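PDB 3N7X: capsid protein from Infectious hypodermal and hematopoietic necrosis virus, which forms the icosahedral shell of a shrimp densovirus from sixty copies of a beta-barrel subunit and binds calcium ions. Local coordinates for residues Leu71-Leu76 with Trp261-Met266; Ile151-Thr156 with Phe197-Gln202; Gly43-Ile48 with His292-Leu297; Gly110-Lys115 with Gly215-Trp220. One frame throughout, in Å; residues are numbered along the deposited sequence.

Contact 1 of 4, residues Leu71-Leu76 with Trp261-Met266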
# COMPACT_ATOMS: atom_id res chain seq x y z
N LEU A 71 41.68 -53.43 79.20
CA LEU A 71 40.94 -53.40 77.95
C LEU A 71 41.80 -54.12 76.93
O LEU A 71 43.03 -54.13 77.04
CB LEU A 71 40.70 -51.96 77.49
CG LEU A 71 39.73 -51.09 78.30
CD1 LEU A 71 39.75 -49.66 77.77
CD2 LEU A 71 38.33 -51.68 78.22
N TYR A 72 41.17 -54.75 75.94
CA TYR A 72 41.94 -55.43 74.91
C TYR A 72 42.41 -54.33 73.99
O TYR A 72 41.69 -53.37 73.74
CB TYR A 72 41.07 -56.40 74.11
CG TYR A 72 40.59 -57.59 74.89
CD1 TYR A 72 39.41 -57.54 75.63
CD2 TYR A 72 41.32 -58.79 74.89
CE1 TYR A 72 38.96 -58.65 76.34
CE2 TYR A 72 40.87 -59.90 75.59
CZ TYR A 72 39.70 -59.83 76.32
OH TYR A 72 39.26 -60.93 77.01
N CYS A 73 43.63 -54.47 73.48
CA CYS A 73 44.17 -53.47 72.58
C CYS A 73 44.46 -54.08 71.21
O CYS A 73 44.93 -55.22 71.12
CB CYS A 73 45.46 -52.89 73.16
SG CYS A 73 46.35 -51.77 72.04
N LEU A 74 44.15 -53.34 70.16
CA LEU A 74 44.43 -53.80 68.80
C LEU A 74 45.32 -52.75 68.16
O LEU A 74 44.84 -51.72 67.68
CB LEU A 74 43.14 -53.96 67.99
CG LEU A 74 43.35 -54.33 66.52
CD1 LEU A 74 44.28 -55.53 66.39
CD2 LEU A 74 42.01 -54.64 65.87
N PRO A 75 46.64 -52.99 68.15
CA PRO A 75 47.62 -52.06 67.58
C PRO A 75 47.72 -52.15 66.05
O PRO A 75 48.62 -52.78 65.52
CB PRO A 75 48.91 -52.47 68.27
CG PRO A 75 48.76 -53.96 68.34
CD PRO A 75 47.31 -54.15 68.76
N LEU A 76 46.78 -51.49 65.37
CA LEU A 76 46.75 -51.49 63.91
C LEU A 76 47.99 -50.90 63.28
O LEU A 76 48.25 -51.14 62.10
CB LEU A 76 45.56 -50.70 63.40
CG LEU A 76 44.20 -51.18 63.86
CD1 LEU A 76 43.13 -50.39 63.14
CD2 LEU A 76 44.06 -52.66 63.57
N TRP A 261 46.84 -40.23 65.55
CA TRP A 261 46.14 -41.44 65.20
C TRP A 261 46.00 -42.28 66.46
O TRP A 261 46.96 -42.44 67.22
CB TRP A 261 46.93 -42.21 64.14
CG TRP A 261 46.31 -43.50 63.78
CD1 TRP A 261 45.36 -43.73 62.82
CD2 TRP A 261 46.53 -44.76 64.43
NE1 TRP A 261 44.98 -45.05 62.83
CE2 TRP A 261 45.69 -45.71 63.81
CE3 TRP A 261 47.37 -45.17 65.48
CZ2 TRP A 261 45.65 -47.05 64.20
CZ3 TRP A 261 47.33 -46.51 65.87
CH2 TRP A 261 46.48 -47.43 65.23
N GLN A 262 44.80 -42.82 66.68
CA GLN A 262 44.52 -43.61 67.87
C GLN A 262 44.27 -45.09 67.59
O GLN A 262 43.58 -45.43 66.62
CB GLN A 262 43.29 -43.05 68.58
CG GLN A 262 43.42 -41.60 68.98
CD GLN A 262 44.50 -41.40 70.01
OE1 GLN A 262 45.15 -40.36 70.05
NE2 GLN A 262 44.68 -42.40 70.87
N GLN A 263 44.84 -45.96 68.42
CA GLN A 263 44.60 -47.39 68.27
C GLN A 263 43.34 -47.63 69.10
O GLN A 263 42.92 -46.75 69.85
CB GLN A 263 45.77 -48.23 68.82
CG GLN A 263 46.17 -47.97 70.27
CD GLN A 263 47.29 -46.94 70.40
OE1 GLN A 263 47.10 -45.76 70.11
NE2 GLN A 263 48.45 -47.40 70.84
N ILE A 264 42.73 -48.79 68.96
CA ILE A 264 41.50 -49.04 69.70
C ILE A 264 41.64 -49.97 70.90
O ILE A 264 42.56 -50.78 70.97
CB ILE A 264 40.40 -49.58 68.77
CG1 ILE A 264 40.87 -50.88 68.12
CG2 ILE A 264 40.09 -48.56 67.69
CD1 ILE A 264 39.84 -51.48 67.20
N PHE A 265 40.71 -49.82 71.83
CA PHE A 265 40.66 -50.62 73.05
C PHE A 265 39.25 -51.18 73.14
O PHE A 265 38.29 -50.49 72.78
CB PHE A 265 40.99 -49.75 74.25
CG PHE A 265 42.39 -49.22 74.24
CD1 PHE A 265 43.45 -50.01 74.66
CD2 PHE A 265 42.66 -47.94 73.77
CE1 PHE A 265 44.77 -49.54 74.60
CE2 PHE A 265 43.97 -47.46 73.71
CZ PHE A 265 45.02 -48.26 74.13
N MET A 266 39.11 -52.41 73.62
CA MET A 266 37.79 -53.03 73.69
C MET A 266 37.55 -53.89 74.91
O MET A 266 38.46 -54.20 75.66
CB MET A 266 37.55 -53.91 72.46
CG MET A 266 37.83 -53.24 71.14
SD MET A 266 38.63 -54.40 70.02
CE MET A 266 40.25 -54.49 70.80

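Contact 2 of 4, residues Ile151-Thr156 with Phe197-Gln202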
# COMPACT_ATOMS: atom_id res chain seq x y z
N ILE A 151 34.00 -50.26 72.23
CA ILE A 151 35.25 -49.88 71.59
C ILE A 151 35.61 -48.45 71.99
O ILE A 151 34.80 -47.54 71.83
CB ILE A 151 35.13 -49.99 70.05
CG1 ILE A 151 34.75 -51.43 69.68
CG2 ILE A 151 36.43 -49.59 69.38
CD1 ILE A 151 34.41 -51.62 68.23
N PHE A 152 36.83 -48.27 72.49
CA PHE A 152 37.30 -46.97 72.96
C PHE A 152 38.57 -46.47 72.26
O PHE A 152 39.34 -47.24 71.70
CB PHE A 152 37.60 -47.04 74.45
CG PHE A 152 36.46 -47.52 75.30
CD1 PHE A 152 35.47 -46.64 75.73
CD2 PHE A 152 36.39 -48.86 75.70
CE1 PHE A 152 34.42 -47.08 76.55
CE2 PHE A 152 35.35 -49.31 76.52
CZ PHE A 152 34.36 -48.42 76.94
N LYS A 153 38.76 -45.15 72.34
CA LYS A 153 39.94 -44.46 71.81
C LYS A 153 40.20 -43.35 72.81
O LYS A 153 39.26 -42.69 73.28
CB LYS A 153 39.68 -43.84 70.43
CG LYS A 153 39.54 -44.82 69.28
CD LYS A 153 39.27 -44.06 67.98
CE LYS A 153 39.03 -44.98 66.79
NZ LYS A 153 38.87 -44.21 65.51
N ASP A 154 41.46 -43.14 73.17
CA ASP A 154 41.83 -42.11 74.12
C ASP A 154 42.02 -40.78 73.40
O ASP A 154 43.14 -40.36 73.13
CB ASP A 154 43.11 -42.52 74.86
CG ASP A 154 43.63 -41.43 75.79
OD1 ASP A 154 42.83 -40.58 76.24
OD2 ASP A 154 44.85 -41.44 76.08
N THR A 155 40.91 -40.12 73.08
CA THR A 155 40.97 -38.86 72.37
C THR A 155 41.21 -37.64 73.24
O THR A 155 41.67 -36.61 72.75
CB THR A 155 39.67 -38.61 71.56
OG1 THR A 155 38.55 -38.65 72.44
CG2 THR A 155 39.51 -39.67 70.49
N THR A 156 40.89 -37.74 74.53
CA THR A 156 41.07 -36.61 75.42
C THR A 156 42.45 -36.53 76.07
O THR A 156 42.70 -35.66 76.90
CB THR A 156 40.00 -36.59 76.52
OG1 THR A 156 40.05 -37.80 77.27
CG2 THR A 156 38.62 -36.43 75.91
N PHE A 197 37.18 -42.46 78.73
CA PHE A 197 37.56 -42.41 77.32
C PHE A 197 36.69 -41.48 76.48
O PHE A 197 35.46 -41.57 76.48
CB PHE A 197 37.59 -43.82 76.75
CG PHE A 197 38.78 -44.62 77.21
CD1 PHE A 197 39.92 -44.70 76.42
CD2 PHE A 197 38.78 -45.23 78.46
CE1 PHE A 197 41.06 -45.38 76.86
CE2 PHE A 197 39.92 -45.91 78.91
CZ PHE A 197 41.06 -45.98 78.12
N GLY A 198 37.35 -40.57 75.75
CA GLY A 198 36.64 -39.61 74.92
C GLY A 198 35.82 -40.17 73.78
O GLY A 198 34.74 -39.67 73.48
N PHE A 199 36.34 -41.22 73.14
CA PHE A 199 35.64 -41.85 72.03
C PHE A 199 35.09 -43.20 72.43
O PHE A 199 35.77 -43.99 73.09
CB PHE A 199 36.60 -42.05 70.85
CG PHE A 199 36.02 -42.87 69.74
CD1 PHE A 199 35.41 -42.25 68.65
CD2 PHE A 199 36.09 -44.26 69.77
CE1 PHE A 199 34.87 -43.02 67.60
CE2 PHE A 199 35.56 -45.03 68.73
CZ PHE A 199 34.95 -44.41 67.64
N MET A 200 33.86 -43.48 72.02
CA MET A 200 33.26 -44.75 72.35
C MET A 200 32.17 -45.12 71.36
O MET A 200 31.39 -44.27 70.93
CB MET A 200 32.64 -44.71 73.75
CG MET A 200 31.82 -45.94 74.06
SD MET A 200 30.84 -45.85 75.58
CE MET A 200 30.39 -47.58 75.80
N GLU A 201 32.14 -46.39 70.98
CA GLU A 201 31.12 -46.87 70.07
C GLU A 201 30.86 -48.33 70.39
O GLU A 201 31.68 -48.99 71.03
CB GLU A 201 31.51 -46.69 68.61
CG GLU A 201 32.52 -47.66 68.04
CD GLU A 201 32.77 -47.41 66.55
OE1 GLU A 201 31.78 -47.44 65.77
OE2 GLU A 201 33.93 -47.19 66.15
N GLN A 202 29.70 -48.83 69.97
CA GLN A 202 29.33 -50.20 70.23
C GLN A 202 29.35 -51.04 68.96
O GLN A 202 29.19 -50.52 67.86
CB GLN A 202 27.92 -50.26 70.82
CG GLN A 202 27.72 -49.41 72.05
CD GLN A 202 26.28 -49.44 72.54
OE1 GLN A 202 25.44 -50.16 71.98
NE2 GLN A 202 25.99 -48.67 73.58
O HOH W 1 40.13 -40.07 76.08
O HOH W 2 36.20 -37.50 71.59

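Contact 3 of 4, residues Gly43-Ile48 with His292-Leu297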
# COMPACT_ATOMS: atom_id res chain seq x y z
N GLY A 43 64.83 -44.38 41.35
CA GLY A 43 63.71 -44.40 42.26
C GLY A 43 62.52 -45.28 41.92
O GLY A 43 61.48 -45.18 42.58
N ASP A 44 62.63 -46.15 40.92
CA ASP A 44 61.49 -47.00 40.60
C ASP A 44 61.21 -48.00 41.72
O ASP A 44 62.10 -48.37 42.49
CB ASP A 44 61.65 -47.69 39.23
CG ASP A 44 63.06 -48.18 38.96
OD1 ASP A 44 64.03 -47.70 39.59
OD2 ASP A 44 63.20 -49.05 38.06
N SER A 45 59.95 -48.42 41.83
CA SER A 45 59.56 -49.31 42.91
C SER A 45 58.47 -50.29 42.53
O SER A 45 57.96 -50.28 41.42
CB SER A 45 59.09 -48.47 44.09
OG SER A 45 58.02 -47.61 43.68
N ILE A 46 58.11 -51.15 43.49
CA ILE A 46 57.06 -52.14 43.29
C ILE A 46 56.07 -52.05 44.44
O ILE A 46 56.40 -51.55 45.52
CB ILE A 46 57.63 -53.55 43.24
CG1 ILE A 46 58.45 -53.81 44.51
CG2 ILE A 46 58.46 -53.73 41.99
CD1 ILE A 46 58.91 -55.24 44.65
N HIS A 47 54.86 -52.55 44.22
CA HIS A 47 53.81 -52.52 45.23
C HIS A 47 53.35 -53.92 45.62
O HIS A 47 53.13 -54.76 44.76
CB HIS A 47 52.61 -51.71 44.72
CG HIS A 47 52.92 -50.26 44.51
ND1 HIS A 47 52.67 -49.30 45.47
CD2 HIS A 47 53.48 -49.61 43.47
CE1 HIS A 47 53.08 -48.12 45.03
NE2 HIS A 47 53.57 -48.28 43.81
N ILE A 48 53.23 -54.16 46.92
CA ILE A 48 52.80 -55.46 47.41
C ILE A 48 51.68 -55.26 48.41
O ILE A 48 51.80 -54.47 49.35
CB ILE A 48 53.94 -56.22 48.15
CG1 ILE A 48 55.12 -56.47 47.22
CG2 ILE A 48 53.42 -57.56 48.64
CD1 ILE A 48 56.04 -55.29 47.08
N HIS A 292 49.07 -51.98 52.35
CA HIS A 292 49.65 -51.68 51.05
C HIS A 292 51.08 -51.22 51.25
O HIS A 292 51.34 -50.16 51.82
CB HIS A 292 48.84 -50.60 50.33
CG HIS A 292 47.43 -51.00 50.01
ND1 HIS A 292 47.13 -52.14 49.29
CD2 HIS A 292 46.24 -50.43 50.34
CE1 HIS A 292 45.82 -52.25 49.18
NE2 HIS A 292 45.26 -51.23 49.81
N LEU A 293 52.01 -52.04 50.78
CA LEU A 293 53.43 -51.76 50.91
C LEU A 293 54.05 -51.39 49.57
O LEU A 293 53.65 -51.91 48.53
CB LEU A 293 54.14 -52.99 51.47
CG LEU A 293 55.61 -52.80 51.84
CD1 LEU A 293 55.72 -52.02 53.14
CD2 LEU A 293 56.27 -54.16 52.00
N GLU A 294 55.01 -50.47 49.61
CA GLU A 294 55.71 -50.08 48.40
C GLU A 294 57.18 -50.28 48.72
O GLU A 294 57.69 -49.79 49.72
CB GLU A 294 55.44 -48.61 48.04
CG GLU A 294 56.25 -48.15 46.82
CD GLU A 294 55.88 -46.75 46.33
OE1 GLU A 294 55.31 -45.96 47.12
OE2 GLU A 294 56.18 -46.43 45.16
N VAL A 295 57.85 -51.04 47.86
CA VAL A 295 59.25 -51.33 48.06
C VAL A 295 60.07 -50.79 46.91
O VAL A 295 59.72 -50.91 45.74
CB VAL A 295 59.50 -52.84 48.18
CG1 VAL A 295 60.98 -53.10 48.41
CG2 VAL A 295 58.68 -53.42 49.32
N ARG A 296 61.19 -50.20 47.29
CA ARG A 296 62.12 -49.60 46.37
C ARG A 296 62.98 -50.68 45.69
O ARG A 296 63.39 -51.65 46.33
CB ARG A 296 62.96 -48.62 47.19
CG ARG A 296 63.85 -47.73 46.44
CD ARG A 296 63.14 -46.68 45.63
NE ARG A 296 64.20 -46.03 44.87
CZ ARG A 296 64.94 -45.04 45.34
NH1 ARG A 296 64.72 -44.55 46.55
NH2 ARG A 296 65.97 -44.59 44.63
N LEU A 297 63.23 -50.54 44.39
CA LEU A 297 64.05 -51.52 43.66
C LEU A 297 65.54 -51.21 43.74
O LEU A 297 65.95 -50.06 43.94
CB LEU A 297 63.65 -51.55 42.18
CG LEU A 297 62.35 -52.23 41.78
CD1 LEU A 297 62.06 -51.97 40.31
CD2 LEU A 297 62.46 -53.72 42.04
O HOH W 3 67.53 -44.09 41.94
O HOH W 4 64.79 -47.84 42.91
O HOH W 5 50.75 -50.09 47.92

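Contact 4 of 4, residues Gly110-Lys115 with Gly215-Trp220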
# COMPACT_ATOMS: atom_id res chain seq x y z
N GLY A 110 64.73 -49.99 51.02
CA GLY A 110 63.67 -49.13 51.52
C GLY A 110 62.24 -49.45 51.16
O GLY A 110 61.96 -50.10 50.14
N TRP A 111 61.33 -48.97 51.99
CA TRP A 111 59.91 -49.21 51.80
C TRP A 111 59.04 -48.11 52.43
O TRP A 111 59.53 -47.28 53.20
CB TRP A 111 59.53 -50.56 52.42
CG TRP A 111 60.07 -50.73 53.81
CD1 TRP A 111 61.23 -51.35 54.18
CD2 TRP A 111 59.49 -50.23 55.03
NE1 TRP A 111 61.41 -51.27 55.54
CE2 TRP A 111 60.35 -50.59 56.08
CE3 TRP A 111 58.32 -49.51 55.32
CZ2 TRP A 111 60.09 -50.26 57.42
CZ3 TRP A 111 58.05 -49.18 56.65
CH2 TRP A 111 58.94 -49.56 57.69
N LYS A 112 57.76 -48.13 52.08
CA LYS A 112 56.77 -47.19 52.60
C LYS A 112 55.49 -47.96 52.82
O LYS A 112 55.24 -48.96 52.14
CB LYS A 112 56.40 -46.11 51.57
CG LYS A 112 57.45 -45.14 51.18
CD LYS A 112 56.88 -44.19 50.15
CE LYS A 112 57.92 -43.17 49.73
NZ LYS A 112 57.40 -42.25 48.70
N VAL A 113 54.68 -47.50 53.75
CA VAL A 113 53.38 -48.10 53.99
C VAL A 113 52.40 -47.00 53.64
O VAL A 113 52.43 -45.91 54.22
CB VAL A 113 53.18 -48.51 55.46
CG1 VAL A 113 51.76 -49.02 55.65
CG2 VAL A 113 54.18 -49.58 55.84
N HIS A 114 51.54 -47.27 52.66
CA HIS A 114 50.56 -46.29 52.24
C HIS A 114 49.32 -46.32 53.10
O HIS A 114 49.00 -45.35 53.78
CB HIS A 114 50.17 -46.54 50.78
CG HIS A 114 51.24 -46.17 49.81
ND1 HIS A 114 51.56 -44.86 49.50
CD2 HIS A 114 52.12 -46.94 49.12
CE1 HIS A 114 52.58 -44.84 48.67
NE2 HIS A 114 52.95 -46.08 48.42
N LYS A 115 48.64 -47.45 53.10
CA LYS A 115 47.42 -47.60 53.86
C LYS A 115 47.35 -49.00 54.45
O LYS A 115 47.92 -49.95 53.91
CB LYS A 115 46.24 -47.36 52.91
CG LYS A 115 44.89 -47.25 53.55
CD LYS A 115 43.80 -47.06 52.48
CE LYS A 115 42.41 -46.94 53.12
NZ LYS A 115 41.30 -46.89 52.12
N GLY A 215 50.03 -44.24 56.33
CA GLY A 215 51.39 -43.94 56.74
C GLY A 215 51.94 -42.71 56.05
O GLY A 215 51.48 -42.33 54.98
N ASP A 216 52.92 -42.07 56.68
CA ASP A 216 53.54 -40.89 56.10
C ASP A 216 54.40 -41.40 54.95
O ASP A 216 55.17 -42.35 55.11
CB ASP A 216 54.43 -40.20 57.13
CG ASP A 216 54.88 -38.85 56.66
OD1 ASP A 216 54.29 -37.84 57.09
OD2 ASP A 216 55.82 -38.79 55.83
N THR A 217 54.29 -40.75 53.79
CA THR A 217 55.04 -41.20 52.63
C THR A 217 56.17 -40.30 52.14
O THR A 217 56.69 -40.52 51.04
CB THR A 217 54.09 -41.45 51.45
OG1 THR A 217 53.34 -40.25 51.18
CG2 THR A 217 53.13 -42.58 51.76
N ARG A 218 56.56 -39.31 52.93
CA ARG A 218 57.63 -38.42 52.49
C ARG A 218 59.00 -39.11 52.45
O ARG A 218 59.88 -38.69 51.70
CB ARG A 218 57.70 -37.18 53.39
CG ARG A 218 58.50 -37.34 54.68
CD ARG A 218 58.23 -36.16 55.59
NE ARG A 218 56.83 -36.14 55.99
CZ ARG A 218 56.13 -35.04 56.26
NH1 ARG A 218 56.70 -33.85 56.17
NH2 ARG A 218 54.86 -35.14 56.62
N ASN A 219 59.18 -40.16 53.25
CA ASN A 219 60.46 -40.87 53.29
C ASN A 219 60.37 -42.34 52.91
O ASN A 219 59.28 -42.90 52.78
CB ASN A 219 61.07 -40.83 54.70
CG ASN A 219 61.24 -39.43 55.22
OD1 ASN A 219 61.76 -38.55 54.53
ND2 ASN A 219 60.81 -39.21 56.46
N TRP A 220 61.54 -42.94 52.73
CA TRP A 220 61.67 -44.36 52.46
C TRP A 220 62.27 -44.86 53.77
O TRP A 220 63.07 -44.16 54.40
CB TRP A 220 62.64 -44.65 51.31
CG TRP A 220 62.10 -44.36 49.94
CD1 TRP A 220 62.45 -43.34 49.11
CD2 TRP A 220 61.10 -45.12 49.24
NE1 TRP A 220 61.73 -43.41 47.94
CE2 TRP A 220 60.89 -44.49 47.99
CE3 TRP A 220 60.35 -46.27 49.56
CZ2 TRP A 220 59.97 -44.96 47.05
CZ3 TRP A 220 59.43 -46.74 48.62
CH2 TRP A 220 59.25 -46.09 47.38
O HOH W 6 54.73 -45.04 55.39
O HOH W 7 49.11 -42.90 52.96

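Contact 1 of 4, residues Leu71-Leu76 with Trp261-Met266
Y72 and M266 face each other as an antiparallel hydrogen-bonded pair, and L74 and I264 form another. C73 and F265 lie between them as a non-hydrogen-bonded pair. The strands run at 147° to each other. They are neighbours in one sheet of the beta-barrel, the jelly roll of parvovirus capsids. Y72 N donates to M266 O over 2.8 Å, and M266 N donates to Y72 O. L74 N then donates to I264 O over 3.1 Å. After L74 the chain leaves the sheet through an inverse gamma turn centred on P75. F152 pairs with F265 on the far edge of 264-266, while V181 and Q179 pair with the strand of L71 and C73.

One face of the sheet carries Y72, L74, I264 and M266. M266 is bent, and its last torsion (chi3 -71°) turns CE back to the other strand, 3.5 Å from Y72 O. L74 and I264 lie side by side and point the same way, with L74 CB 3.8 Å from I264 CG1. The phenol of Y72 leads away from the pair. Its OH bonds to D59 and its ring meets F58 edge-to-face.

The other face carries C73 and F265. C73 SG is anti to the backbone N (chi1 173°) and meets the F265 ring obliquely, 4.5 Å from its centroid. L71 crosses F265 at about a right angle, its CD1 against F265 CB. Beyond the strands, L76 CB touches the edge of the W261 indole at CZ2, 3.7 Å away.

Contact 2 of 4, residues Ile151-Thr156 with Phe197-Gln202
K153 is laid over one face of the F199 ring, a cation-pi contact within a hydrogen-bonded strand pair. The two side chains lie side by side and point the same way. Beyond CG the lysine is fully extended. Its CD sits 3.9 Å from the ring centroid, and NZ is 4.7 Å from it, 17° off the normal. E201 OE2 lies in the ring plane at the edge of F199 and is bonded to Y211, while OE1 forms a salt bridge with K209.

Strands 151-153 and 199-202 are antiparallel. I151 and E201 exchange two backbone bonds. K153 N donates to F199 O and F199 N to K153 O, both over 3.3 Å, the first from above the carbonyl plane. On the other face F152 lies beside M200, with F152 CE1 3.9 Å from M200 SD, an oblique Met-aromatic contact. F152 also crosses F197 at about a right angle, its CD1 touching F197 CB.

Where the strands part, one water takes bonds from G198 N and T156 N and gives one to D154 OD1, 2.8 Å away. D154 is the centre of an inverse gamma turn, and its carboxylate also accepts from L158 N and H159 N. Q39 of a second subunit donates to M200 O, and R53 of a third to F197 O. The F199 ring probably eases the lysine charge; the E201 carboxylate is paired and not in contact with NZ.

Contact 3 of 4, residues Gly43-Ile48 with His292-Leu297
H47 and E294 lie side by side and point the same way, with the imidazole and carboxylate planes 29° apart. They form a non-hydrogen-bonded pair of an antiparallel strand pair in the capsid beta-barrel. E294 CG sits over one face of the H47 ring, 4.0 Å from its centroid, a CH-pi contact. The extended glutamate reaches S45. With S45 OG between the backbone N and the carbonyl carbon (chi1 57°), it donates to E294 OE2 over 2.6 Å on the anti side of the carboxylate. The other oxygen, E294 OE1, bonds to H114 NE2, so both oxygens of the glutamate are held.

The opposite face of the sheet is apolar. I46 and V295 lie side by side, I46 CG1 3.9 Å from V295 CB, and I48 CD1 reaches V295 CG2. L297 crosses I46 at about a right angle. M105 and M106 of helix 97-109 pack on this side, and I46 of a fourth subunit packs on I46. Four backbone bonds join I46 with V295 and I48 with L293.

At the end of the pair the bend at chi2 (69°) places R296 CD 3.7 Å from D44 O. R296 NE lies 3.1 Å from G43 CA. Its NH2 forms a salt bridge to the terminal carboxylate of N329 in a fifth subunit. A water accepts from R296 NE at 2.7 Å and lies 2.8 Å from D44 O.

Contact 4 of 4, residues Gly110-Lys115 with Gly215-Trp220
The indole of W220 carries K112 on one face, with W111 CA in its plane at the edge. K112 CE lies 3.6 Å above the centre of the six-membered ring. K112 NZ is 4.4 Å from the same centroid, a cation-pi contact. The lysine is extended beyond CG and crosses the tryptophan obliquely. Its NZ also donates to T217 O over 3.0 Å, in the carbonyl plane. The ammonium is probably stabilised by both the ring and the carbonyl oxygen. T217 CG2 meets the H114 ring obliquely, 3.6 Å from H114 ND1, and H114 NE2 bonds to E294.

At the other end, G215 N bonds to H114 O from above the carbonyl plane. One water bridges H114 O and G215 O, and another joins V113 N to D216 O. The loop itself is stiffened by an Asx turn, in which D216 OD2 accepts from R218 N. R218 also grips the D216 carboxylate side-on with NE and NH2.

W220 has a second cation in R296, and L312 touches it. R218 NH1 bonds to D255 O of a fifth subunit. G110 links helix 97-109 to strand 111-131. The strand pairs with 281-296, while the loop 215-219 connects strand 208-214 to strand 220-221.

Overall arrangement
All four contacts nest and none cross. From the N terminus, 43-48 pairs with 292-297, so contact 3 closes the outermost loop. Contact 1 closes the next, bringing 71-76 to 261-266. Inside it contact 4 joins 110-115 to 215-220, and contact 2 closes the innermost loop, 151-156 with 197-202. Contacts 1 and 2 belong to one antiparallel sheet, where strands 264-268 and 149-153 are neighbours. Contacts 3 and 4 share the other sheet through strands 281-296 and 111-131. Contacts 2 and 3 lie on opposite sides of the chain's centre, their centres about 35 Å apart.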